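Short chain dehydrogenase (A0QTM2 homolog) (Mycobacterium thermoresistibile, PDB 3SC4) is a predicted oxidoreductase of the short-chain dehydrogenase family that probably uses a nicotinamide cofactor in an oxidation or reduction. Local coordinates at residues Tyr166-Tyr171 against Asp271-Asp275; Pro47-Gly51 against Ala203-Leu208. One frame throughout, in Å; residues are numbered along the deposited sequence.

Contact 1 of 2, residues Tyr166-Tyr171 against Asp271-Asp275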
ATOM      1  N   TYR B 166      -8.904   2.217  -3.993  1.00 14.48           N
ATOM      2  CA  TYR B 166      -9.400   1.204  -3.068  1.00 13.80           C
ATOM      3  C   TYR B 166      -8.489  -0.013  -3.031  1.00 12.88           C
ATOM      4  O   TYR B 166      -8.218  -0.525  -1.968  1.00 11.82           O
ATOM      5  CB  TYR B 166     -10.839   0.797  -3.435  1.00 14.22           C
ATOM      6  CG  TYR B 166     -11.526  -0.092  -2.437  1.00 13.07           C
ATOM      7  CD1 TYR B 166     -11.703   0.310  -1.131  1.00 13.23           C
ATOM      8  CD2 TYR B 166     -12.024  -1.318  -2.819  1.00 14.08           C
ATOM      9  CE1 TYR B 166     -12.351  -0.531  -0.197  1.00 15.49           C
ATOM     10  CE2 TYR B 166     -12.659  -2.158  -1.927  1.00 15.98           C
ATOM     11  CZ  TYR B 166     -12.816  -1.779  -0.604  1.00 16.43           C
ATOM     12  OH  TYR B 166     -13.471  -2.629   0.281  1.00 15.47           O
ATOM     13  N   MET B 167      -8.014  -0.474  -4.187  1.00 13.65           N
ATOM     14  CA  MET B 167      -7.079  -1.598  -4.218  1.00 13.51           C
ATOM     15  C   MET B 167      -5.832  -1.252  -3.433  1.00 13.79           C
ATOM     16  O   MET B 167      -5.322  -2.074  -2.683  1.00 14.16           O
ATOM     17  CB  MET B 167      -6.711  -1.950  -5.639  1.00 13.87           C
ATOM     18  CG  MET B 167      -5.659  -3.018  -5.763  1.00 13.40           C
ATOM     19  SD  MET B 167      -3.965  -2.349  -5.766  1.00 14.87           S
ATOM     20  CE  MET B 167      -3.968  -1.333  -7.264  1.00  9.77           C
ATOM     21  N   MET B 168      -5.335  -0.033  -3.598  1.00 13.89           N
ATOM     22  CA  MET B 168      -4.141   0.389  -2.838  1.00 14.52           C
ATOM     23  C   MET B 168      -4.362   0.291  -1.322  1.00 14.09           C
ATOM     24  O   MET B 168      -3.475  -0.143  -0.571  1.00 14.72           O
ATOM     25  CB  MET B 168      -3.732   1.835  -3.194  1.00 14.28           C
ATOM     26  CG  MET B 168      -3.012   1.928  -4.496  1.00 14.30           C
ATOM     27  SD  MET B 168      -2.765   3.633  -5.000  1.00 15.14           S
ATOM     28  CE  MET B 168      -1.628   4.193  -3.715  1.00 15.44           C
ATOM     29  N   ALA B 169      -5.516   0.772  -0.886  1.00 13.78           N
ATOM     30  CA  ALA B 169      -5.848   0.806   0.516  1.00 13.40           C
ATOM     31  C   ALA B 169      -6.023  -0.617   1.029  1.00 13.33           C
ATOM     32  O   ALA B 169      -5.429  -0.986   2.050  1.00 13.72           O
ATOM     33  CB  ALA B 169      -7.106   1.657   0.764  1.00 12.54           C
ATOM     34  N   LYS B 170      -6.794  -1.437   0.323  1.00 12.81           N
ATOM     35  CA  LYS B 170      -7.048  -2.784   0.828  1.00 13.26           C
ATOM     36  C   LYS B 170      -5.790  -3.631   0.770  1.00 13.03           C
ATOM     37  O   LYS B 170      -5.511  -4.339   1.715  1.00 14.05           O
ATOM     38  CB  LYS B 170      -8.202  -3.502   0.100  1.00 13.37           C
ATOM     39  CG  LYS B 170      -9.603  -2.875   0.266  1.00 14.43           C
ATOM     40  CD  LYS B 170     -10.008  -2.545   1.707  1.00 14.33           C
ATOM     41  CE  LYS B 170     -10.157  -3.779   2.598  1.00 15.56           C
ATOM     42  NZ  LYS B 170     -10.853  -3.414   3.912  1.00 16.64           N
ATOM     43  N   TYR B 171      -5.043  -3.592  -0.325  1.00 12.83           N
ATOM     44  CA  TYR B 171      -3.794  -4.335  -0.386  1.00 13.00           C
ATOM     45  C   TYR B 171      -2.780  -3.827   0.657  1.00 13.03           C
ATOM     46  O   TYR B 171      -2.008  -4.605   1.232  1.00 13.00           O
ATOM     47  CB  TYR B 171      -3.179  -4.237  -1.789  1.00 13.69           C
ATOM     48  CG  TYR B 171      -3.772  -5.171  -2.856  1.00 13.55           C
ATOM     49  CD1 TYR B 171      -5.012  -5.763  -2.709  1.00 13.62           C
ATOM     50  CD2 TYR B 171      -3.092  -5.401  -4.029  1.00 12.71           C
ATOM     51  CE1 TYR B 171      -5.542  -6.592  -3.719  1.00 13.92           C
ATOM     52  CE2 TYR B 171      -3.600  -6.206  -5.012  1.00 13.88           C
ATOM     53  CZ  TYR B 171      -4.828  -6.801  -4.862  1.00 13.66           C
ATOM     54  OH  TYR B 171      -5.310  -7.614  -5.869  1.00 13.58           O
ATOM     55  N   ASP B 271     -17.219 -11.614  -4.211  1.00 22.27           N
ATOM     56  CA  ASP B 271     -16.586 -10.420  -3.640  1.00 21.08           C
ATOM     57  C   ASP B 271     -15.515  -9.953  -4.631  1.00 20.71           C
ATOM     58  O   ASP B 271     -15.116 -10.690  -5.530  1.00 21.29           O
ATOM     59  CB  ASP B 271     -15.974 -10.792  -2.281  1.00 20.67           C
ATOM     60  CG  ASP B 271     -15.623  -9.591  -1.401  1.00 20.62           C
ATOM     61  OD1 ASP B 271     -15.920  -8.441  -1.747  1.00 22.38           O
ATOM     62  OD2 ASP B 271     -15.054  -9.817  -0.311  1.00 21.63           O
ATOM     63  N   LEU B 272     -15.055  -8.723  -4.485  1.00 20.23           N
ATOM     64  CA  LEU B 272     -13.841  -8.284  -5.161  1.00 20.03           C
ATOM     65  C   LEU B 272     -12.676  -9.203  -4.756  1.00 19.43           C
ATOM     66  O   LEU B 272     -12.622  -9.673  -3.620  1.00 18.09           O
ATOM     67  CB  LEU B 272     -13.494  -6.857  -4.763  1.00 19.83           C
ATOM     68  CG  LEU B 272     -14.480  -5.737  -5.126  1.00 21.56           C
ATOM     69  CD1 LEU B 272     -13.895  -4.359  -4.762  1.00 20.39           C
ATOM     70  CD2 LEU B 272     -14.873  -5.790  -6.596  1.00 23.28           C
ATOM     71  N   TRP B 273     -11.769  -9.454  -5.698  1.00 19.42           N
ATOM     72  CA  TRP B 273     -10.547 -10.234  -5.465  1.00 19.79           C
ATOM     73  C   TRP B 273     -10.800 -11.722  -5.253  1.00 21.27           C
ATOM     74  O   TRP B 273      -9.956 -12.420  -4.739  1.00 21.61           O
ATOM     75  CB  TRP B 273      -9.663  -9.616  -4.331  1.00 18.74           C
ATOM     76  CG  TRP B 273      -9.254  -8.231  -4.684  1.00 16.50           C
ATOM     77  CD1 TRP B 273      -8.494  -7.875  -5.748  1.00 15.93           C
ATOM     78  CD2 TRP B 273      -9.627  -7.006  -4.029  1.00 16.21           C
ATOM     79  NE1 TRP B 273      -8.356  -6.517  -5.807  1.00 16.96           N
ATOM     80  CE2 TRP B 273      -9.022  -5.949  -4.754  1.00 15.72           C
ATOM     81  CE3 TRP B 273     -10.377  -6.694  -2.887  1.00 14.75           C
ATOM     82  CZ2 TRP B 273      -9.170  -4.596  -4.395  1.00 11.09           C
ATOM     83  CZ3 TRP B 273     -10.529  -5.334  -2.535  1.00 13.66           C
ATOM     84  CH2 TRP B 273      -9.913  -4.310  -3.299  1.00 11.49           C
ATOM     85  N   VAL B 274     -11.954 -12.203  -5.701  1.00 23.10           N
ATOM     86  CA  VAL B 274     -12.331 -13.593  -5.543  1.00 24.28           C
ATOM     87  C   VAL B 274     -12.896 -14.133  -6.846  1.00 26.56           C
ATOM     88  O   VAL B 274     -13.696 -13.465  -7.523  1.00 26.96           O
ATOM     89  CB  VAL B 274     -13.337 -13.742  -4.397  1.00 24.01           C
ATOM     90  CG1 VAL B 274     -13.980 -15.142  -4.408  1.00 24.38           C
ATOM     91  CG2 VAL B 274     -12.628 -13.460  -3.069  1.00 22.37           C
ATOM     92  N   ASP B 275     -12.474 -15.343  -7.203  1.00 28.63           N
ATOM     93  CA  ASP B 275     -12.930 -15.979  -8.463  1.00 30.99           C
ATOM     94  C   ASP B 275     -14.268 -16.668  -8.332  1.00 30.74           C
ATOM     95  O   ASP B 275     -15.015 -16.713  -9.287  1.00 32.42           O
ATOM     96  CB  ASP B 275     -11.906 -17.024  -8.971  1.00 32.83           C
ATOM     97  CG  ASP B 275     -10.663 -16.385  -9.639  1.00 35.32           C
ATOM     98  OD1 ASP B 275     -10.852 -15.402 -10.417  1.00 39.67           O
ATOM     99  OD2 ASP B 275      -9.524 -16.885  -9.388  1.00 35.77           O
TER
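Tyr166 and Lys170 are spaced as in the YxxxK signature of short-chain dehydrogenases, whose tyrosine and lysine are catalytic in relatives. Trp273, in a type II beta turn from Asp271 to Val274, packs its indole on this helical turn. Tyr166 CD2 lies 3.7 Å from Trp273 CH2. The two rings are near parallel but slid apart, so they barely overlap. Leu272 CD1 meets the edge of the Tyr166 ring, 3.8 Å from CE2. Met167 CB touches Trp273 CZ2 at 3.8 Å. Lys170 offers its aliphatic part, CG to Trp273 CZ3 at 3.8 Å, while its NZ donates a hydrogen bond to Leu150 O. Tyr171 CE1 sits over one face of the indole, 3.7 Å from Trp273 CE2, completing an aromatic cluster. Tyr171 OH donates a hydrogen bond to Arg155 O, and Trp273 NE1 donates a hydrogen bond to Trp160 O. The tail loop thus packs on helix 164-183. That helix has helix 114-135, Trp195 of strand 190-195 and Leu175 of the second subunit as further neighbours.

Contact 2 of 2, residues Pro47-Gly51 against Ala203-Leu208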
ATOM      1  N   PRO B  47     -28.181   8.950  10.454  1.00 34.61           N
ATOM      2  CA  PRO B  47     -29.600   8.792  10.092  1.00 34.58           C
ATOM      3  C   PRO B  47     -29.946   7.548   9.254  1.00 33.52           C
ATOM      4  O   PRO B  47     -31.113   7.130   9.230  1.00 33.31           O
ATOM      5  CB  PRO B  47     -29.920  10.073   9.313  1.00 35.24           C
ATOM      6  CG  PRO B  47     -28.597  10.746   9.030  1.00 35.34           C
ATOM      7  CD  PRO B  47     -27.614  10.246  10.027  1.00 34.87           C
ATOM      8  N   LYS B  48     -28.955   6.973   8.583  1.00 32.05           N
ATOM      9  CA  LYS B  48     -29.187   5.876   7.650  1.00 31.64           C
ATOM     10  C   LYS B  48     -28.449   4.568   7.998  1.00 29.83           C
ATOM     11  O   LYS B  48     -28.955   3.487   7.746  1.00 29.02           O
ATOM     12  CB  LYS B  48     -28.835   6.344   6.237  1.00 32.11           C
ATOM     13  CG  LYS B  48     -29.844   7.337   5.679  1.00 34.96           C
ATOM     14  CD  LYS B  48     -29.520   7.760   4.250  1.00 38.38           C
ATOM     15  CE  LYS B  48     -30.767   8.309   3.523  1.00 41.63           C
ATOM     16  NZ  LYS B  48     -31.860   7.245   3.463  1.00 43.47           N
ATOM     17  N   LEU B  49     -27.263   4.670   8.572  1.00 28.76           N
ATOM     18  CA  LEU B  49     -26.533   3.510   9.082  1.00 28.22           C
ATOM     19  C   LEU B  49     -26.926   3.160  10.538  1.00 28.36           C
ATOM     20  O   LEU B  49     -26.835   4.009  11.430  1.00 29.06           O
ATOM     21  CB  LEU B  49     -25.034   3.815   9.036  1.00 27.78           C
ATOM     22  CG  LEU B  49     -24.534   4.368   7.701  1.00 28.00           C
ATOM     23  CD1 LEU B  49     -23.058   4.584   7.798  1.00 26.38           C
ATOM     24  CD2 LEU B  49     -24.891   3.430   6.514  1.00 28.10           C
ATOM     25  N   PRO B  50     -27.335   1.910  10.796  1.00 28.06           N
ATOM     26  CA  PRO B  50     -27.787   1.574  12.148  1.00 28.65           C
ATOM     27  C   PRO B  50     -26.632   1.530  13.115  1.00 28.72           C
ATOM     28  O   PRO B  50     -25.510   1.317  12.687  1.00 27.74           O
ATOM     29  CB  PRO B  50     -28.317   0.155  11.989  1.00 28.27           C
ATOM     30  CG  PRO B  50     -27.481  -0.415  10.928  1.00 27.54           C
ATOM     31  CD  PRO B  50     -27.236   0.707   9.954  1.00 27.60           C
ATOM     32  N   GLY B  51     -26.911   1.717  14.398  1.00 29.55           N
ATOM     33  CA  GLY B  51     -25.955   1.459  15.449  1.00 29.60           C
ATOM     34  C   GLY B  51     -25.050   2.616  15.806  1.00 30.08           C
ATOM     35  O   GLY B  51     -24.859   3.530  15.023  1.00 29.87           O
ATOM     36  N   ALA B 203     -27.435  -4.950   7.723  1.00 23.14           N
ATOM     37  CA  ALA B 203     -28.614  -4.100   7.915  1.00 23.63           C
ATOM     38  C   ALA B 203     -28.436  -2.737   7.191  1.00 23.36           C
ATOM     39  O   ALA B 203     -29.374  -2.201   6.617  1.00 24.51           O
ATOM     40  CB  ALA B 203     -28.886  -3.899   9.391  1.00 23.12           C
ATOM     41  N   ALA B 204     -27.237  -2.182   7.217  1.00 22.28           N
ATOM     42  CA  ALA B 204     -26.996  -0.938   6.504  1.00 22.26           C
ATOM     43  C   ALA B 204     -27.450  -1.007   5.040  1.00 22.67           C
ATOM     44  O   ALA B 204     -27.926  -0.004   4.506  1.00 23.55           O
ATOM     45  CB  ALA B 204     -25.549  -0.578   6.558  1.00 21.44           C
ATOM     46  N   VAL B 205     -27.283  -2.160   4.384  1.00 22.10           N
ATOM     47  CA  VAL B 205     -27.680  -2.289   2.977  1.00 22.09           C
ATOM     48  C   VAL B 205     -29.189  -2.149   2.856  1.00 23.25           C
ATOM     49  O   VAL B 205     -29.679  -1.452   1.982  1.00 24.07           O
ATOM     50  CB  VAL B 205     -27.189  -3.659   2.297  1.00 21.72           C
ATOM     51  CG1 VAL B 205     -27.810  -3.843   0.956  1.00 19.41           C
ATOM     52  CG2 VAL B 205     -25.687  -3.693   2.130  1.00 20.35           C
ATOM     53  N   GLN B 206     -29.929  -2.814   3.724  1.00 24.34           N
ATOM     54  CA  GLN B 206     -31.383  -2.714   3.700  1.00 26.54           C
ATOM     55  C   GLN B 206     -31.837  -1.260   3.875  1.00 26.03           C
ATOM     56  O   GLN B 206     -32.666  -0.745   3.139  1.00 25.66           O
ATOM     57  CB  GLN B 206     -32.006  -3.565   4.816  1.00 28.04           C
ATOM     58  CG  GLN B 206     -31.677  -5.075   4.820  1.00 32.98           C
ATOM     59  CD  GLN B 206     -32.155  -5.803   3.564  1.00 39.64           C
ATOM     60  OE1 GLN B 206     -31.341  -6.260   2.750  1.00 44.76           O
ATOM     61  NE2 GLN B 206     -33.477  -5.902   3.398  1.00 44.42           N
ATOM     62  N   ASN B 207     -31.276  -0.612   4.874  1.00 25.77           N
ATOM     63  CA  ASN B 207     -31.605   0.761   5.167  1.00 26.72           C
ATOM     64  C   ASN B 207     -31.438   1.659   3.937  1.00 27.81           C
ATOM     65  O   ASN B 207     -32.340   2.426   3.604  1.00 28.81           O
ATOM     66  CB  ASN B 207     -30.726   1.265   6.322  1.00 26.26           C
ATOM     67  CG  ASN B 207     -31.226   0.819   7.702  1.00 25.55           C
ATOM     68  OD1 ASN B 207     -32.150   0.017   7.815  1.00 25.10           O
ATOM     69  ND2 ASN B 207     -30.600   1.348   8.759  1.00 22.41           N
ATOM     70  N   LEU B 208     -30.290   1.549   3.264  1.00 27.75           N
ATOM     71  CA  LEU B 208     -29.996   2.371   2.097  1.00 28.70           C
ATOM     72  C   LEU B 208     -30.810   1.994   0.865  1.00 30.43           C
ATOM     73  O   LEU B 208     -31.157   2.867   0.078  1.00 30.86           O
ATOM     74  CB  LEU B 208     -28.503   2.322   1.780  1.00 27.93           C
ATOM     75  CG  LEU B 208     -27.634   3.057   2.805  1.00 28.14           C
ATOM     76  CD1 LEU B 208     -26.201   2.654   2.586  1.00 30.31           C
ATOM     77  CD2 LEU B 208     -27.750   4.552   2.707  1.00 27.02           C
TER
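This contact lies at the surface of the Rossmann fold of a short-chain dehydrogenase. The loop Pro47-Gly51 follows strand 35-40 and leads into helix 53-63. It meets the short helix 203-209, which comes after strand 190-195. In relatives, the region after this strand commonly helps to cover the substrate site. A similar role is possible here.

Apolar packing makes up much of the contact. The CA-to-CB bond of Pro50 points toward the helix, and the ring packs on its first turn. Pro50 CG is 4.1 Å from Ala203 CB, and Pro50 CD is 4.0 Å from Ala204 CB. Leu49 has its CA-to-CB bond directed away, yet its CD2 turns back to lie 4.1 Å from Ala204 CB and 4.2 Å from Leu208 CD1. The aliphatic part of Lys48 adds a further contact, CD to Leu208 CD2 at 4.0 Å. Small alanines let the loop come close: the CA atoms of Leu49 and Ala204 are 5.2 Å apart. Ala203, Ala204, Asn207 and Leu208 are one turn apart in pairs, so they present one face of the helix to the loop. Val205 points away and packs on Met215.

On the loop side, Gly51 O is held by Arg19 NH1, and Leu49 packs on Arg19. This ties the loop to the turn between strand 11-15 and helix 20-30.

Polar contact across the segments rests on one hydrogen bond. Asn207 donates from ND2 to Lys48 O at 2.9 Å, with an N-H...O angle of 154°, and the same ND2 lies 3.6 Å from Pro50 CD.

How the contacts relate
After strands 11-15 and 35-40 the chain reaches loop 47-51, the first of the four segments. It then adds the edge strand 66-71 and the inner strands 96-99 and 146-149 before reaching 166-171 on helix 164-183. Contact 2 closes next, when helix 203-209 returns to the loop after 151 intervening residues. Contact 1 closes last, when 271-275 in the C-terminal tail reaches back over 99 residues. The segments alternate, so the two closures cross and neither nests in the other. Their centres are 23 Å apart, with nearest atoms about 12 Å apart. Contact 1 is buried and fixes the tail to helix 164-183, which also packs against the second subunit; contact 2 bridges two peripheral elements at the surface.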